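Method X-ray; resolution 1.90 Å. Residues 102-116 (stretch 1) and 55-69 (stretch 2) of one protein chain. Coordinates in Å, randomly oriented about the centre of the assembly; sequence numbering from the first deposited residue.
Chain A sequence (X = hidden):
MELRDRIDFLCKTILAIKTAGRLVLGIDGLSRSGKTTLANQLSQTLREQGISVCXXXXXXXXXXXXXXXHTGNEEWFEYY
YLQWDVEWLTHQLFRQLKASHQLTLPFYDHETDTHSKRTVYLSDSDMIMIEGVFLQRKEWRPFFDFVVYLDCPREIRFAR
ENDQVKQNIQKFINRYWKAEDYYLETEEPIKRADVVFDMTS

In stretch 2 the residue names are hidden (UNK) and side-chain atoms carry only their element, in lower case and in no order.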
# COMPACT_ATOMS: atom_id res chain seq x y z
N GLN A 102 18.20 5.26 2.86
CA GLN A 102 17.51 4.50 3.88
C GLN A 102 16.43 5.37 4.51
O GLN A 102 16.47 6.59 4.38
CB GLN A 102 18.50 4.06 4.96
CG GLN A 102 19.16 5.24 5.67
CD GLN A 102 20.36 4.84 6.49
OE1 GLN A 102 21.42 4.51 5.95
NE2 GLN A 102 20.21 4.87 7.81
N LEU A 103 15.49 4.73 5.19
CA LEU A 103 14.41 5.44 5.86
C LEU A 103 14.20 4.87 7.25
O LEU A 103 14.21 3.65 7.44
CB LEU A 103 13.10 5.30 5.07
CG LEU A 103 13.07 5.80 3.63
CD1 LEU A 103 11.71 5.49 3.03
CD2 LEU A 103 13.34 7.29 3.59
N THR A 104 14.02 5.76 8.22
CA THR A 104 13.75 5.35 9.59
C THR A 104 12.33 5.82 9.84
O THR A 104 12.04 7.02 9.82
CB THR A 104 14.73 6.00 10.57
OG1 THR A 104 16.06 5.53 10.29
CG2 THR A 104 14.37 5.63 12.00
N LEU A 105 11.43 4.87 10.06
CA LEU A 105 10.03 5.19 10.26
C LEU A 105 9.45 4.54 11.51
O LEU A 105 9.98 3.54 12.00
CB LEU A 105 9.22 4.68 9.06
CG LEU A 105 9.69 5.03 7.64
CD1 LEU A 105 9.06 4.08 6.64
CD2 LEU A 105 9.34 6.47 7.32
N PRO A 106 8.36 5.11 12.03
CA PRO A 106 7.73 4.55 13.22
C PRO A 106 6.86 3.39 12.75
O PRO A 106 5.99 3.56 11.89
CB PRO A 106 6.91 5.72 13.76
CG PRO A 106 6.50 6.44 12.51
CD PRO A 106 7.79 6.43 11.70
N PHE A 107 7.12 2.20 13.27
CA PHE A 107 6.34 1.03 12.89
C PHE A 107 5.32 0.74 13.98
O PHE A 107 5.67 0.61 15.15
CB PHE A 107 7.27 -0.17 12.67
CG PHE A 107 7.92 -0.19 11.31
CD1 PHE A 107 7.41 -0.99 10.30
CD2 PHE A 107 9.02 0.61 11.04
CE1 PHE A 107 7.99 -1.00 9.02
CE2 PHE A 107 9.61 0.62 9.77
CZ PHE A 107 9.08 -0.19 8.76
N TYR A 108 4.06 0.65 13.59
CA TYR A 108 2.98 0.41 14.54
C TYR A 108 2.79 -1.04 14.98
O TYR A 108 2.73 -1.95 14.15
CB TYR A 108 1.66 0.92 13.96
CG TYR A 108 0.50 0.86 14.93
CD1 TYR A 108 0.49 1.65 16.07
CD2 TYR A 108 -0.59 0.02 14.68
CE1 TYR A 108 -0.59 1.62 16.95
CE2 TYR A 108 -1.67 -0.02 15.56
CZ TYR A 108 -1.66 0.78 16.69
OH TYR A 108 -2.73 0.77 17.56
N ASP A 109 2.69 -1.23 16.29
CA ASP A 109 2.46 -2.55 16.86
C ASP A 109 0.99 -2.56 17.26
O ASP A 109 0.61 -1.92 18.24
CB ASP A 109 3.34 -2.77 18.10
CG ASP A 109 3.30 -4.21 18.59
OD1 ASP A 109 2.19 -4.74 18.81
OD2 ASP A 109 4.38 -4.81 18.76
N HIS A 110 0.18 -3.28 16.49
CA HIS A 110 -1.26 -3.37 16.72
C HIS A 110 -1.65 -3.91 18.09
O HIS A 110 -2.63 -3.47 18.69
CB HIS A 110 -1.88 -4.23 15.62
CG HIS A 110 -1.60 -3.74 14.23
ND1 HIS A 110 -2.19 -2.61 13.71
CD2 HIS A 110 -0.77 -4.21 13.27
CE1 HIS A 110 -1.73 -2.40 12.49
NE2 HIS A 110 -0.86 -3.35 12.20
N GLU A 111 -0.88 -4.87 18.60
CA GLU A 111 -1.16 -5.47 19.90
C GLU A 111 -0.94 -4.52 21.07
O GLU A 111 -1.80 -4.39 21.94
CB GLU A 111 -0.30 -6.72 20.10
CG GLU A 111 -0.53 -7.81 19.07
CD GLU A 111 0.35 -9.02 19.30
OE1 GLU A 111 1.59 -8.87 19.28
OE2 GLU A 111 -0.20 -10.13 19.50
N THR A 112 0.20 -3.85 21.09
CA THR A 112 0.53 -2.92 22.17
C THR A 112 0.13 -1.48 21.91
O THR A 112 0.31 -0.62 22.76
CB THR A 112 2.05 -2.94 22.46
OG1 THR A 112 2.76 -2.48 21.30
CG2 THR A 112 2.51 -4.35 22.80
N ASP A 113 -0.41 -1.21 20.72
CA ASP A 113 -0.82 0.14 20.35
C ASP A 113 0.30 1.14 20.61
O ASP A 113 0.09 2.21 21.18
CB ASP A 113 -2.09 0.54 21.12
CG ASP A 113 -2.56 1.95 20.77
OD1 ASP A 113 -2.60 2.30 19.57
OD2 ASP A 113 -2.91 2.71 21.70
N THR A 114 1.51 0.77 20.18
CA THR A 114 2.68 1.63 20.34
C THR A 114 3.50 1.61 19.05
O THR A 114 3.32 0.72 18.22
CB THR A 114 3.59 1.14 21.48
OG1 THR A 114 4.06 -0.18 21.18
CG2 THR A 114 2.82 1.11 22.80
N HIS A 115 4.38 2.58 18.90
CA HIS A 115 5.25 2.64 17.72
C HIS A 115 6.71 2.49 18.14
O HIS A 115 7.08 2.83 19.26
CB HIS A 115 5.11 3.98 16.99
CG HIS A 115 3.76 4.21 16.40
ND1 HIS A 115 2.67 4.61 17.15
CD2 HIS A 115 3.33 4.15 15.12
CE1 HIS A 115 1.63 4.78 16.35
NE2 HIS A 115 2.00 4.51 15.12
N SER A 116 7.52 1.98 17.23
CA SER A 116 8.95 1.83 17.47
C SER A 116 9.63 2.25 16.17
O SER A 116 9.14 1.95 15.08
CB SER A 116 9.30 0.38 17.80
OG SER A 116 9.03 -0.48 16.71
N UNK A 55 10.14 -4.03 0.31
CA UNK A 55 8.69 -4.00 0.49
C UNK A 55 8.21 -3.20 1.71
O UNK A 55 8.80 -3.29 2.79
c UNK A 55 8.62 -6.32 -0.52
c UNK A 55 6.61 -5.40 0.69
c UNK A 55 8.13 -5.44 0.64
N UNK A 56 7.15 -2.43 1.52
CA UNK A 56 6.54 -1.63 2.59
C UNK A 56 5.09 -2.07 2.70
O UNK A 56 4.45 -2.38 1.69
c UNK A 56 8.40 0.90 3.65
c UNK A 56 9.67 1.46 3.80
c UNK A 56 10.06 1.18 1.45
c UNK A 56 7.95 0.48 2.41
c UNK A 56 6.59 -0.13 2.26
c UNK A 56 10.50 1.60 2.69
c UNK A 56 8.79 0.62 1.31
N UNK A 57 4.56 -2.09 3.92
CA UNK A 57 3.18 -2.49 4.17
C UNK A 57 2.54 -1.31 4.89
O UNK A 57 2.89 -1.02 6.04
n UNK A 57 5.27 -6.49 3.86
c UNK A 57 3.87 -4.92 4.47
c UNK A 57 3.16 -3.74 5.06
n UNK A 57 3.28 -5.76 3.55
c UNK A 57 4.15 -6.70 3.20
c UNK A 57 5.13 -5.39 4.66
N UNK A 58 1.60 -0.64 4.24
CA UNK A 58 0.99 0.54 4.85
C UNK A 58 0.31 0.37 6.20
O UNK A 58 0.21 1.33 6.96
c UNK A 58 0.03 1.22 3.87
c UNK A 58 1.56 4.26 3.81
c UNK A 58 0.70 1.72 2.59
se UNK A 58 2.33 2.74 2.89
N UNK A 59 -0.15 -0.84 6.52
CA UNK A 59 -0.78 -1.05 7.82
C UNK A 59 0.25 -0.90 8.94
O UNK A 59 -0.11 -0.76 10.11
o UNK A 59 -3.45 -1.54 7.00
o UNK A 59 -2.89 -3.59 6.41
c UNK A 59 -1.44 -2.42 7.91
c UNK A 59 -2.68 -2.52 7.04
N UNK A 60 1.54 -0.95 8.59
CA UNK A 60 2.60 -0.79 9.58
C UNK A 60 2.73 0.69 9.96
O UNK A 60 3.27 1.03 11.01
c UNK A 60 4.15 -2.68 8.83
c UNK A 60 3.98 -1.19 9.02
o UNK A 60 4.93 -3.08 7.93
o UNK A 60 3.55 -3.46 9.59
N UNK A 61 2.22 1.57 9.10
CA UNK A 61 2.40 2.99 9.34
C UNK A 61 1.19 3.84 9.69
O UNK A 61 1.08 4.99 9.25
c UNK A 61 6.31 1.83 7.96
n UNK A 61 5.81 1.45 6.80
c UNK A 61 3.13 3.58 8.14
c UNK A 61 4.58 2.03 6.63
c UNK A 61 4.33 2.79 7.73
n UNK A 61 5.44 2.64 8.54
N UNK A 62 0.30 3.28 10.49
CA UNK A 62 -0.90 3.99 10.92
C UNK A 62 -0.64 4.63 12.28
O UNK A 62 0.36 4.32 12.95
c UNK A 62 -2.99 1.04 12.32
c UNK A 62 -1.81 1.92 12.03
c UNK A 62 -2.10 3.04 11.03
c UNK A 62 -2.43 2.47 9.66
N UNK A 63 -1.53 5.54 12.68
CA UNK A 63 -1.41 6.23 13.95
C UNK A 63 -1.99 5.41 15.10
O UNK A 63 -2.65 4.39 14.88
c UNK A 63 -1.52 8.46 12.81
c UNK A 63 -3.63 7.38 13.64
c UNK A 63 -2.13 7.59 13.90
N UNK A 64 -1.75 5.86 16.33
CA UNK A 64 -2.24 5.18 17.53
C UNK A 64 -3.77 5.19 17.58
O UNK A 64 -4.41 6.05 16.96
c UNK A 64 -2.03 7.36 18.81
c UNK A 64 -1.69 5.88 18.77
o UNK A 64 -0.47 9.01 19.51
o UNK A 64 -1.46 7.83 21.07
c UNK A 64 -1.27 8.12 19.87
N UNK A 65 -4.35 4.25 18.32
CA UNK A 65 -5.80 4.14 18.45
C UNK A 65 -6.44 5.47 18.85
O UNK A 65 -7.45 5.89 18.27
c UNK A 65 -6.17 3.09 19.50
n UNK A 65 -5.91 -1.41 22.17
c UNK A 65 -5.78 1.67 19.14
c UNK A 65 -5.47 -1.61 20.93
c UNK A 65 -6.04 0.71 20.30
n UNK A 65 -5.52 -0.62 20.04
n UNK A 65 -4.98 -2.79 20.59
N UNK A 66 -5.85 6.13 19.84
CA UNK A 66 -6.36 7.40 20.33
C UNK A 66 -6.56 8.45 19.24
O UNK A 66 -7.34 9.38 19.42
c UNK A 66 -5.43 7.94 21.42
N UNK A 67 -5.86 8.30 18.12
CA UNK A 67 -5.97 9.27 17.04
C UNK A 67 -6.89 8.84 15.90
O UNK A 67 -7.22 9.65 15.03
c UNK A 67 -2.41 10.81 16.79
n UNK A 67 -0.30 12.10 17.13
c UNK A 67 -1.53 11.57 17.77
c UNK A 67 -3.68 10.33 17.46
c UNK A 67 -4.59 9.61 16.48
N UNK A 68 -7.30 7.58 15.88
CA UNK A 68 -8.17 7.10 14.82
C UNK A 68 -9.46 6.45 15.33
O UNK A 68 -10.25 5.93 14.55
c UNK A 68 -7.40 6.12 13.93
n UNK A 68 -6.77 1.66 14.16
c UNK A 68 -5.62 1.96 14.74
c UNK A 68 -5.73 4.25 13.87
c UNK A 68 -6.83 4.93 14.67
n UNK A 68 -4.99 1.04 15.47
n UNK A 68 -5.10 3.17 14.62
N UNK A 69 -9.66 6.50 16.65
CA UNK A 69 -10.86 5.95 17.29
C UNK A 69 -11.39 6.95 18.31
O UNK A 69 -10.63 7.70 18.90
o UNK A 69 -9.63 0.12 14.67
c UNK A 69 -9.85 1.22 15.46
c UNK A 69 -10.30 3.45 17.09
c UNK A 69 -8.88 1.63 16.36
c UNK A 69 -9.10 2.74 17.16
c UNK A 69 -10.55 4.63 18.00
c UNK A 69 -11.27 3.02 16.19
c UNK A 69 -11.05 1.91 15.37
O HOH W 1 4.65 -2.79 12.25
O HOH W 2 1.13 -4.48 9.70
O HOH W 3 -4.99 -1.72 17.72
O HOH W 4 -3.76 5.14 21.59

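Position 55 carries three side-chain carbons, one bearing the other two, and reaches nothing on stretch 1; it is Val55. At 56 a single carbon leads to a ring of six carbons, packed against two leucine side chains: this is Phe56, with CZ 4.1 Å from Leu103 CD1 and CE1 3.9 Å from Leu105 CD1. Position 57 has one carbon and a five-membered ring of three carbons and two nitrogens, which is a histidine, His57; it does not reach stretch 1. An unbranched chain of two carbons, selenium and a terminal carbon marks 58 as selenomethionine, Met58, also out of reach.

Positions 59 and 60 each hold two carbons, the second carrying two oxygens. The first, Asp59, meets stretch 1 through its backbone, O lying 3.3 Å from His110 CE1. The second, Asp60, has its CB 3.7 Å from Phe107 CD1, and its backbone O accepts a nearly straight hydrogen bond from Tyr108 N (2.7 Å).

At 61 another five-membered ring with two nitrogens sets its edge toward the face of Phe107; this is His61, the ring centroids 4.7 Å apart and the planes at 64°. Position 62 has four carbons, forked at the first with one arm two carbons long: Ile62, whose CG1 packs 3.5 Å from Tyr108 CD2, while its O accepts a hydrogen bond from His115 NE2 (2.7 Å). Position 63 has one carbon carrying two more, its CA-to-CB bond pointing away from stretch 1; this is Val63, whose O lies over one face of the Tyr108 ring.

Position 64 has three carbons, the third carrying two oxygens, and its CA is 3.5 Å from Asp113 OD1; it is Glu64. Position 65 has three carbons, a nitrogen, and a carbon with two more nitrogens: Arg65. Its N donates to Asp113 OD1 (2.9 Å) and its NH2 to His110 O (3.1 Å). The lone carbon at 66 is Ala66. Position 67 has four carbons in a row ending in nitrogen and does not reach stretch 1; it is Lys67. Position 68 repeats the guanidinium pattern, and Arg68 NH2 donates to Tyr108 OH (3.1 Å). Position 69 has one carbon, then a six-carbon ring bearing one oxygen, with no contact to stretch 1; it is Tyr69.

The contact joins an apolar patch around Phe56 to a polar network centred on Tyr108. Within stretch 1 the Tyr108 hydroxyl donates to Asp113 OD1 (2.5 Å), and the same oxygen receives Arg65 N, so that one carboxylate oxygen ties the tyrosine of stretch 1 to the backbone of stretch 2. Waters extend this network: one donates to both Asp60 OD1 and Tyr108 O, another links Ala66 N to Asp113 OD2.

Stretch 2 55-69: VFHMDDHIVERAKRY
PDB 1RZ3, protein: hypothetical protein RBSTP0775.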